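Local coordinates for flavoprotein (Thermotoga maritima, PDB 5V8S), which probably carries out oxidoreductase and electron-transfer chemistry, pairing an FMN-binding flavodoxin-like domain with a di-iron centre held in a metallo-beta-lactamase-like domain, at residues A[218-221]-A[222-225]; A[247-250]-A[251-254]; A[394-397]-A[398-402]. The protein carries 1 engineered substitution. All coordinates share one frame; numbering follows the deposited sequence.

Contact 1: A[218-221]-A[222-225]; sequences KNYI and LEGA
N219 and E223, one helical turn apart, send their side chains alongside each other in the same direction. ND2 of N219 comes no closer than 4.1 Å to OE2 of E223, with the amide turned 75° from the carboxylate, so this is a loose polar approach. The other carboxylate oxygen leans toward Y220, where OE1 of E223 lies 4.1 Å from CD1 of Y220. N219 touches the same tyrosine: its ND2 sits 3.6 Å above one face of the Y220 ring, displaced toward the rim. What turns the amide over that ring is the chi1 of N219 (75°), which lodges CG between the backbone N and the carbonyl carbon.

Beneath these groups runs the helical backbone. E223 N donates to N219 O at 3.2 Å, G224 N to Y220 O at 2.8 Å and A225 N to I221 O at 2.8 Å. On the inner side, CB of A225 rests 3.4 Å from I221 O.

I221 is buried between I210 and I214 of helix 196-214 and A259 of helix 248-260, which also receives L222 and A225. The ring of Y220 meets that of W161, close in sequence to the iron ligand H163. K218 bonds N350 O and makes a cation-pi contact with Y351, tying helix 218-228 to the flavodoxin part of the chain.

Contact 2: A[247-250]-A[251-254]; sequences DPQR and LLNH
L252 N, N253 N and H254 N reach back four residues to P248 O, Q249 O and R250 O at 3.1, 2.8 and 3.0 Å, the backbone pattern of a helix in its first turns, while L251 N adds a weak second bond to P248 O. On the outer side Q249 and N253 join through their amides. NE2 of Q249 donates to OD1 of N253 at 3.1 Å, and the bond is nearly straight (170°). It lies within the amide plane of Q249, yet meets N253 from above, 50° out of its carbonyl plane. A bend at chi2 (55°) turns the Q249 amide forward along the helix, toward N253; in doing so NE2 passes 3.7 Å from CB of L252, and OE1 of Q249 lies 3.9 Å from CD1 of L252. CG of L252 lies 3.6 Å from P248 O.

D247 is the N-cap: its OD1 takes a weak bond from R250 N at 3.4 Å, and its main-chain O accepts from the same N-H. R250, fully extended, forms a salt bridge with E196, and H254 NE2 bonds T207 OG1, both toward helix 196-214.

P248, L251 and L252 press on L236 of strand 235-238, whose chain runs on to the iron ligand H240. The arrangement is an Asp-capped helix start with proline in the first turn, packed on the sheet edge of the metallo-beta-lactamase-like domain.

Contact 3: A[394-397]-A[398-402]; sequences DERK and IEEAI
A long salt bridge joins K397 to E400 three residues on, NZ of K397 to OE1 of E400 at 3.8 Å, their chains running abreast. The aliphatic part of the lysine comes slightly nearer, with CD of K397 3.6 Å from the same oxygen. Bends at chi2 (-85°) and chi4 fold the lysine so that both its methylenes and its ammonium group face the carboxylate. E400, extended beyond CG, lays its own chain over the preceding turn: CG of E400 is 3.3 Å from R396 O. That oxygen also accepts from E400 N at 2.9 Å, so backbone and side chain of E400 gather at one carbonyl. The guanidinium of R396 stays beyond contact with the carboxylate, though its charge would probably favour the ionised form of E400.

I398, the other main participant, faces inward. Its CB rests 3.4 Å from E395 O, an oxygen that takes the N-H of E399 at 3.1 Å and, weakly, that of I398. Two residues further along, A401 N donates to K397 O. D394 caps the helix: R396 N reaches its OD1 at 3.0 Å from well above the carboxylate plane (63° out of it).

I398 packs on K285 of helix 278-292, E399 bonds S289 of that helix, and A401 sits on L356, F358 and T386 of the sheet. This is the N-capped last helix of a flavodoxin-like fold, following edge strand 381-388 and lying beside helix 278-292 against the five-stranded parallel sheet.

In the fold
Each contact is a short run of helix, and all three are partly buried. Contact 3 is the most exposed, with four exposed residues against two in each of the others, and lies farthest from the centre of the chain. Contacts 1 and 2 belong to the di-iron half, their centres about 14 Å apart; they do not touch, yet their helices pack on each other and both lean on helix 196-214. Contact 3 lies in the flavodoxin-like part, about 39 and 41 Å from their centres. The outer chemistry changes too: a loose amide-carboxylate approach beside an aromatic ring in contact 1, a proper amide-amide bond in contact 2, a long ion pair in contact 3. Contacts 2 and 3 each begin with their own aspartate N-cap.

Contact 1: A[218-221]-A[222-225]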
loop_
_atom_site.group_PDB
_atom_site.type_symbol
_atom_site.label_atom_id
_atom_site.label_comp_id
_atom_site.label_asym_id
_atom_site.label_seq_id
_atom_site.Cartn_x
_atom_site.Cartn_y
_atom_site.Cartn_z
ATOM N N LYS A 218 -7.383 -9.160 19.400
ATOM C CA LYS A 218 -8.248 -10.334 19.332
ATOM C C LYS A 218 -8.306 -11.083 20.664
ATOM O O LYS A 218 -9.324 -11.714 20.971
ATOM C CB LYS A 218 -7.845 -11.237 18.159
ATOM C CG LYS A 218 -6.464 -11.824 18.238
ATOM C CD LYS A 218 -6.131 -12.535 16.931
ATOM C CE LYS A 218 -4.838 -13.338 17.006
ATOM N NZ LYS A 218 -3.729 -12.587 17.631
ATOM N N ASN A 219 -7.253 -11.015 21.482
ATOM C CA ASN A 219 -7.317 -11.664 22.790
ATOM C C ASN A 219 -8.414 -11.052 23.655
ATOM O O ASN A 219 -9.018 -11.747 24.489
ATOM C CB ASN A 219 -5.958 -11.595 23.492
ATOM C CG ASN A 219 -5.648 -10.211 24.050
ATOM O OD1 ASN A 219 -5.146 -9.328 23.334
ATOM N ND2 ASN A 219 -5.948 -10.013 25.337
ATOM N N TYR A 220 -8.722 -9.770 23.445
ATOM C CA TYR A 220 -9.779 -9.116 24.209
ATOM C C TYR A 220 -11.171 -9.512 23.729
ATOM O O TYR A 220 -12.148 -9.326 24.468
ATOM C CB TYR A 220 -9.614 -7.596 24.136
ATOM C CG TYR A 220 -8.476 -7.060 24.974
ATOM C CD1 TYR A 220 -8.653 -6.784 26.326
ATOM C CD2 TYR A 220 -7.235 -6.803 24.413
ATOM C CE1 TYR A 220 -7.610 -6.301 27.092
ATOM C CE2 TYR A 220 -6.199 -6.320 25.166
ATOM C CZ TYR A 220 -6.387 -6.068 26.503
ATOM O OH TYR A 220 -5.339 -5.569 27.239
ATOM N N ILE A 221 -11.288 -10.062 22.518
ATOM C CA ILE A 221 -12.550 -10.658 22.094
ATOM C C ILE A 221 -12.869 -11.843 22.980
ATOM O O ILE A 221 -14.002 -12.009 23.441
ATOM C CB ILE A 221 -12.471 -11.085 20.610
ATOM C CG1 ILE A 221 -12.429 -9.861 19.706
ATOM C CG2 ILE A 221 -13.653 -12.005 20.222
ATOM C CD1 ILE A 221 -12.144 -10.220 18.252
ATOM N N LEU A 222 -11.867 -12.677 23.242
ATOM C CA LEU A 222 -12.080 -13.844 24.083
ATOM C C LEU A 222 -12.443 -13.433 25.502
ATOM O O LEU A 222 -13.360 -14.008 26.106
ATOM C CB LEU A 222 -10.825 -14.711 24.057
ATOM C CG LEU A 222 -10.424 -15.154 22.651
ATOM C CD1 LEU A 222 -9.162 -15.988 22.721
ATOM C CD2 LEU A 222 -11.557 -15.932 21.993
ATOM N N GLU A 223 -11.747 -12.435 26.048
ATOM C CA GLU A 223 -12.094 -11.932 27.378
ATOM C C GLU A 223 -13.498 -11.346 27.401
ATOM O O GLU A 223 -14.250 -11.562 28.359
ATOM C CB GLU A 223 -11.093 -10.861 27.813
ATOM C CG GLU A 223 -9.735 -11.379 28.204
ATOM C CD GLU A 223 -8.909 -10.331 28.935
ATOM O OE1 GLU A 223 -9.494 -9.341 29.435
ATOM O OE2 GLU A 223 -7.675 -10.504 29.017
ATOM N N GLY A 224 -13.852 -10.565 26.378
ATOM C CA GLY A 224 -15.177 -9.971 26.331
ATOM C C GLY A 224 -16.274 -11.009 26.215
ATOM O O GLY A 224 -17.307 -10.909 26.881
ATOM N N ALA A 225 -16.071 -12.016 25.363
ATOM C CA ALA A 225 -17.059 -13.083 25.240
ATOM C C ALA A 225 -17.251 -13.812 26.563
ATOM O O ALA A 225 -18.376 -14.176 26.917
ATOM C CB ALA A 225 -16.628 -14.059 24.149
#

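Contact 2: A[247-250]-A[251-254]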
loop_
_atom_site.group_PDB
_atom_site.type_symbol
_atom_site.label_atom_id
_atom_site.label_comp_id
_atom_site.label_asym_id
_atom_site.label_seq_id
_atom_site.Cartn_x
_atom_site.Cartn_y
_atom_site.Cartn_z
ATOM N N ASP A 247 -30.605 -15.697 16.246
ATOM C CA ASP A 247 -29.527 -16.567 16.716
ATOM C C ASP A 247 -28.283 -15.730 17.006
ATOM O O ASP A 247 -27.251 -15.869 16.343
ATOM C CB ASP A 247 -29.238 -17.634 15.657
ATOM C CG ASP A 247 -28.337 -18.752 16.147
ATOM O OD1 ASP A 247 -27.950 -18.788 17.324
ATOM O OD2 ASP A 247 -28.008 -19.617 15.317
ATOM N N PRO A 248 -28.347 -14.834 18.001
ATOM C CA PRO A 248 -27.140 -14.054 18.340
ATOM C C PRO A 248 -25.958 -14.913 18.756
ATOM O O PRO A 248 -24.813 -14.479 18.584
ATOM C CB PRO A 248 -27.610 -13.140 19.490
ATOM C CG PRO A 248 -28.756 -13.870 20.081
ATOM C CD PRO A 248 -29.460 -14.524 18.922
ATOM N N GLN A 249 -26.178 -16.117 19.296
ATOM C CA GLN A 249 -25.042 -16.935 19.707
ATOM C C GLN A 249 -24.216 -17.362 18.503
ATOM O O GLN A 249 -23.002 -17.561 18.624
ATOM C CB GLN A 249 -25.501 -18.161 20.504
ATOM C CG GLN A 249 -24.374 -18.834 21.281
ATOM C CD GLN A 249 -23.633 -17.879 22.222
ATOM O OE1 GLN A 249 -24.247 -17.149 23.009
ATOM N NE2 GLN A 249 -22.310 -17.894 22.149
ATOM N N ARG A 250 -24.843 -17.477 17.332
ATOM C CA ARG A 250 -24.085 -17.830 16.134
ATOM C C ARG A 250 -23.045 -16.762 15.834
ATOM O O ARG A 250 -21.914 -17.070 15.431
ATOM C CB ARG A 250 -25.034 -17.985 14.946
ATOM C CG ARG A 250 -24.367 -18.434 13.664
ATOM C CD ARG A 250 -25.417 -18.632 12.579
ATOM N NE ARG A 250 -24.857 -19.070 11.313
ATOM C CZ ARG A 250 -25.580 -19.333 10.234
ATOM N NH1 ARG A 250 -26.902 -19.219 10.268
ATOM N NH2 ARG A 250 -24.981 -19.718 9.114
ATOM N N LEU A 251 -23.419 -15.499 16.013
ATOM C CA LEU A 251 -22.488 -14.409 15.781
ATOM C C LEU A 251 -21.394 -14.396 16.840
ATOM O O LEU A 251 -20.213 -14.207 16.517
ATOM C CB LEU A 251 -23.248 -13.085 15.744
ATOM C CG LEU A 251 -22.364 -11.840 15.690
ATOM C CD1 LEU A 251 -21.709 -11.687 14.326
ATOM C CD2 LEU A 251 -23.147 -10.615 16.036
ATOM N N LEU A 252 -21.759 -14.588 18.112
ATOM C CA LEU A 252 -20.738 -14.621 19.154
ATOM C C LEU A 252 -19.760 -15.774 18.928
ATOM O O LEU A 252 -18.545 -15.608 19.099
ATOM C CB LEU A 252 -21.394 -14.664 20.540
ATOM C CG LEU A 252 -22.198 -13.379 20.840
ATOM C CD1 LEU A 252 -23.013 -13.504 22.139
ATOM C CD2 LEU A 252 -21.327 -12.111 20.877
ATOM N N ASN A 253 -20.267 -16.950 18.534
ATOM C CA ASN A 253 -19.372 -18.070 18.251
ATOM C C ASN A 253 -18.445 -17.743 17.090
ATOM O O ASN A 253 -17.284 -18.154 17.091
ATOM C CB ASN A 253 -20.159 -19.345 17.930
ATOM C CG ASN A 253 -20.914 -19.893 19.110
ATOM O OD1 ASN A 253 -20.599 -19.613 20.265
ATOM N ND2 ASN A 253 -21.918 -20.691 18.821
ATOM N N HIS A 254 -18.949 -17.023 16.082
ATOM C CA HIS A 254 -18.102 -16.634 14.959
ATOM C C HIS A 254 -16.994 -15.691 15.415
ATOM O O HIS A 254 -15.832 -15.866 15.034
ATOM C CB HIS A 254 -18.941 -15.988 13.855
ATOM C CG HIS A 254 -18.170 -15.688 12.611
ATOM N ND1 HIS A 254 -17.844 -16.662 11.697
ATOM C CD2 HIS A 254 -17.643 -14.533 12.140
ATOM C CE1 HIS A 254 -17.151 -16.120 10.709
ATOM N NE2 HIS A 254 -17.025 -14.830 10.947
#

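Contact 3: A[394-397]-A[398-402]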
loop_
_atom_site.group_PDB
_atom_site.type_symbol
_atom_site.label_atom_id
_atom_site.label_comp_id
_atom_site.label_asym_id
_atom_site.label_seq_id
_atom_site.Cartn_x
_atom_site.Cartn_y
_atom_site.Cartn_z
ATOM N N ASP A 394 15.007 -26.628 -8.647
ATOM C CA ASP A 394 14.744 -28.055 -8.434
ATOM C C ASP A 394 13.313 -28.226 -7.939
ATOM O O ASP A 394 13.007 -27.919 -6.780
ATOM C CB ASP A 394 15.722 -28.622 -7.408
ATOM C CG ASP A 394 15.559 -30.127 -7.201
ATOM O OD1 ASP A 394 14.739 -30.753 -7.909
ATOM O OD2 ASP A 394 16.261 -30.682 -6.325
ATOM N N GLU A 395 12.436 -28.736 -8.804
ATOM C CA GLU A 395 11.039 -28.935 -8.406
ATOM C C GLU A 395 10.915 -29.842 -7.178
ATOM O O GLU A 395 9.951 -29.724 -6.405
ATOM C CB GLU A 395 10.233 -29.475 -9.595
ATOM C CG GLU A 395 10.556 -30.915 -10.016
ATOM C CD GLU A 395 11.891 -31.076 -10.768
ATOM O OE1 GLU A 395 12.563 -30.059 -11.081
ATOM O OE2 GLU A 395 12.269 -32.238 -11.053
ATOM N N ARG A 396 11.884 -30.737 -6.972
ATOM C CA ARG A 396 11.877 -31.618 -5.812
ATOM C C ARG A 396 11.851 -30.836 -4.498
ATOM O O ARG A 396 11.208 -31.258 -3.524
ATOM C CB ARG A 396 13.110 -32.520 -5.905
ATOM C CG ARG A 396 13.240 -33.551 -4.845
ATOM C CD ARG A 396 14.259 -34.624 -5.216
ATOM N NE ARG A 396 13.849 -35.853 -4.571
ATOM C CZ ARG A 396 13.082 -36.784 -5.128
ATOM N NH1 ARG A 396 12.672 -36.667 -6.383
ATOM N NH2 ARG A 396 12.741 -37.847 -4.420
ATOM N N LYS A 397 12.533 -29.689 -4.447
ATOM C CA LYS A 397 12.540 -28.886 -3.231
ATOM C C LYS A 397 11.173 -28.280 -2.953
ATOM O O LYS A 397 10.822 -28.071 -1.790
ATOM C CB LYS A 397 13.568 -27.759 -3.338
ATOM C CG LYS A 397 15.010 -28.221 -3.194
ATOM C CD LYS A 397 15.408 -28.312 -1.728
ATOM C CE LYS A 397 16.856 -28.759 -1.557
ATOM N NZ LYS A 397 17.040 -30.210 -1.843
ATOM N N ILE A 398 10.411 -27.962 -4.000
ATOM C CA ILE A 398 9.059 -27.454 -3.800
ATOM C C ILE A 398 8.183 -28.549 -3.207
ATOM O O ILE A 398 7.447 -28.333 -2.240
ATOM C CB ILE A 398 8.472 -26.945 -5.129
ATOM C CG1 ILE A 398 9.395 -25.902 -5.792
ATOM C CG2 ILE A 398 7.039 -26.406 -4.876
ATOM C CD1 ILE A 398 8.910 -25.418 -7.147
ATOM N N GLU A 399 8.242 -29.737 -3.798
ATOM C CA GLU A 399 7.458 -30.859 -3.299
ATOM C C GLU A 399 7.831 -31.195 -1.860
ATOM O O GLU A 399 6.955 -31.533 -1.052
ATOM C CB GLU A 399 7.660 -32.063 -4.223
ATOM C CG GLU A 399 6.605 -32.157 -5.322
ATOM C CD GLU A 399 5.236 -32.576 -4.778
ATOM O OE1 GLU A 399 4.202 -32.084 -5.281
ATOM O OE2 GLU A 399 5.198 -33.409 -3.844
ATOM N N GLU A 400 9.124 -31.121 -1.522
ATOM C CA GLU A 400 9.550 -31.391 -0.151
ATOM C C GLU A 400 8.897 -30.422 0.820
ATOM O O GLU A 400 8.468 -30.818 1.911
ATOM C CB GLU A 400 11.073 -31.285 -0.017
ATOM C CG GLU A 400 11.835 -32.480 -0.521
ATOM C CD GLU A 400 13.346 -32.293 -0.444
ATOM O OE1 GLU A 400 13.803 -31.165 -0.143
ATOM O OE2 GLU A 400 14.065 -33.286 -0.700
ATOM N N ALA A 401 8.822 -29.145 0.446
ATOM C CA ALA A 401 8.252 -28.154 1.349
ATOM C C ALA A 401 6.769 -28.408 1.551
ATOM O O ALA A 401 6.271 -28.351 2.675
ATOM C CB ALA A 401 8.475 -26.747 0.802
ATOM N N ILE A 402 6.043 -28.664 0.464
ATOM C CA ILE A 402 4.616 -28.934 0.596
ATOM C C ILE A 402 4.383 -30.215 1.396
ATOM O O ILE A 402 3.458 -30.289 2.215
ATOM C CB ILE A 402 3.932 -28.967 -0.785
ATOM C CG1 ILE A 402 4.224 -27.691 -1.587
ATOM C CG2 ILE A 402 2.430 -29.165 -0.614
ATOM C CD1 ILE A 402 3.972 -26.400 -0.860
#